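PDB 1NTH: monomethylamine methyltransferase MtmB1 from Methanosarcina barkeri, which transfers the methyl group of monomethylamine to the corrinoid cofactor of its partner protein MtmC, a step in methanogenesis from methylamine. Local coordinates for residues A[344-349]-A[380-385]. Numbering follows the deposited sequence.
Sequences MCLLEA and GMEARM
With CG anti to its carbonyl carbon (chi1 -62°), Leu346 reaches across to Met385, whose own CG lies anti to the backbone N (chi1 -176°) before the chain bends at chi2 and chi3. The two side chains cross at about a right angle. Leu346 CD1 meets the terminal methyl, Met385 CE, at 4.1 Å, while the other branch, CD2, sits in the notch between Met385 CB and the backbone of Glu382, 4.1 Å from Glu382 CA. Closer to the main chain, Met385 CG lies 4.0 Å from the carbonyl oxygen Leu346 O, which takes a hydrogen bond from Ser350 OG.

One residue back, Cys345 SG lies 3.9 Å from Glu382 CG. Beyond that carbon the glutamate bends at chi2, and its carboxylate hydrogen-bonds outside both segments, OE2 with the hydroxyls of Tyr440 and Thr379 and OE1 with that of Ser369.

The helices 343-359 and 380-393 run in the same general direction, the local axes of segments 344-349 and 380-385 coming within 9.5 Å at a crossing angle of -40°. They follow the barrel strands 330-333 and 363-366, respectively, so this is packing between successive outer helices of a TIM barrel. Tyr444 of helix 438-454 also touches Met381 and Met385.

Chemically, the interface rests on van der Waals contact of carbon and sulfur atoms, with the carbonyl oxygen Leu346 O at its edge, held by Ser350. The one acidic side chain in it presents its CH2 to the neighbouring helix, and its buried carboxylate is satisfied by hydroxyl groups elsewhere, so the contact is made without pairing of charges.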
loop_
_atom_site.group_PDB
_atom_site.type_symbol
_atom_site.label_atom_id
_atom_site.label_comp_id
_atom_site.label_asym_id
_atom_site.label_seq_id
_atom_site.Cartn_x
_atom_site.Cartn_y
_atom_site.Cartn_z
ATOM N N MET A 344 -42.246 14.001 17.499
ATOM C CA MET A 344 -42.094 12.851 18.379
ATOM C C MET A 344 -40.808 12.078 18.104
ATOM O O MET A 344 -40.099 11.700 19.035
ATOM C CB MET A 344 -43.287 11.902 18.259
ATOM C CG MET A 344 -43.245 10.786 19.293
ATOM S SD MET A 344 -44.708 9.742 19.289
ATOM C CE MET A 344 -44.116 8.289 20.171
ATOM N N CYS A 345 -40.511 11.839 16.830
ATOM C CA CYS A 345 -39.300 11.108 16.471
ATOM C C CYS A 345 -38.075 11.785 17.078
ATOM O O CYS A 345 -37.233 11.136 17.699
ATOM C CB CYS A 345 -39.152 11.039 14.950
ATOM S SG CYS A 345 -37.659 10.166 14.388
ATOM N N LEU A 346 -37.982 13.099 16.903
ATOM C CA LEU A 346 -36.855 13.852 17.434
ATOM C C LEU A 346 -36.799 13.812 18.958
ATOM O O LEU A 346 -35.721 13.701 19.538
ATOM C CB LEU A 346 -36.914 15.304 16.948
ATOM C CG LEU A 346 -36.821 15.486 15.430
ATOM C CD1 LEU A 346 -36.849 16.971 15.088
ATOM C CD2 LEU A 346 -35.530 14.843 14.909
ATOM N N LEU A 347 -37.955 13.900 19.610
ATOM C CA LEU A 347 -37.989 13.866 21.067
ATOM C C LEU A 347 -37.637 12.479 21.597
ATOM O O LEU A 347 -36.991 12.353 22.638
ATOM C CB LEU A 347 -39.370 14.292 21.585
ATOM C CG LEU A 347 -39.743 15.758 21.342
ATOM C CD1 LEU A 347 -41.147 16.023 21.874
ATOM C CD2 LEU A 347 -38.737 16.670 22.026
ATOM N N GLU A 348 -38.064 11.441 20.883
ATOM C CA GLU A 348 -37.767 10.071 21.289
ATOM C C GLU A 348 -36.258 9.843 21.230
ATOM O O GLU A 348 -35.653 9.341 22.178
ATOM C CB GLU A 348 -38.460 9.071 20.360
ATOM C CG GLU A 348 -39.939 8.839 20.641
ATOM C CD GLU A 348 -40.537 7.808 19.698
ATOM O OE1 GLU A 348 -40.905 8.172 18.560
ATOM O OE2 GLU A 348 -40.620 6.622 20.088
ATOM N N ALA A 349 -35.656 10.219 20.107
ATOM C CA ALA A 349 -34.219 10.050 19.933
ATOM C C ALA A 349 -33.463 10.903 20.946
ATOM O O ALA A 349 -32.417 10.496 21.452
ATOM C CB ALA A 349 -33.816 10.436 18.514
ATOM N N GLY A 380 -30.520 12.174 7.850
ATOM C CA GLY A 380 -29.480 12.752 8.682
ATOM C C GLY A 380 -29.967 13.730 9.735
ATOM O O GLY A 380 -29.265 13.981 10.710
ATOM N N MET A 381 -31.158 14.293 9.551
ATOM C CA MET A 381 -31.693 15.240 10.529
ATOM C C MET A 381 -31.851 14.607 11.908
ATOM O O MET A 381 -31.614 15.260 12.920
ATOM C CB MET A 381 -33.044 15.795 10.066
ATOM C CG MET A 381 -32.946 16.862 8.986
ATOM S SD MET A 381 -32.178 18.400 9.565
ATOM C CE MET A 381 -33.626 19.315 10.133
ATOM N N GLU A 382 -32.255 13.341 11.952
ATOM C CA GLU A 382 -32.420 12.669 13.236
ATOM C C GLU A 382 -31.066 12.490 13.923
ATOM O O GLU A 382 -30.964 12.595 15.147
ATOM C CB GLU A 382 -33.109 11.312 13.051
ATOM C CG GLU A 382 -34.518 11.411 12.465
ATOM C CD GLU A 382 -34.568 11.040 10.992
ATOM O OE1 GLU A 382 -34.312 9.859 10.669
ATOM O OE2 GLU A 382 -34.858 11.927 10.159
ATOM N N ALA A 383 -30.030 12.225 13.134
ATOM C CA ALA A 383 -28.688 12.057 13.681
ATOM C C ALA A 383 -28.155 13.401 14.170
ATOM O O ALA A 383 -27.389 13.463 15.132
ATOM C CB ALA A 383 -27.753 11.474 12.618
ATOM N N ARG A 384 -28.549 14.482 13.501
ATOM C CA ARG A 384 -28.104 15.805 13.917
ATOM C C ARG A 384 -28.641 16.094 15.320
ATOM O O ARG A 384 -27.918 16.595 16.179
ATOM C CB ARG A 384 -28.608 16.884 12.951
ATOM C CG ARG A 384 -28.161 18.289 13.343
ATOM C CD ARG A 384 -28.957 19.367 12.623
ATOM N NE ARG A 384 -28.752 19.352 11.178
ATOM C CZ ARG A 384 -29.316 20.214 10.339
ATOM N NH1 ARG A 384 -30.120 21.162 10.806
ATOM N NH2 ARG A 384 -29.078 20.133 9.037
ATOM N N MET A 385 -29.912 15.773 15.550
ATOM C CA MET A 385 -30.509 16.010 16.858
ATOM C C MET A 385 -29.822 15.137 17.902
ATOM O O MET A 385 -29.518 15.592 19.007
ATOM C CB MET A 385 -32.007 15.704 16.831
ATOM C CG MET A 385 -32.725 16.028 18.139
ATOM S SD MET A 385 -32.658 17.792 18.574
ATOM C CE MET A 385 -34.044 18.412 17.630
#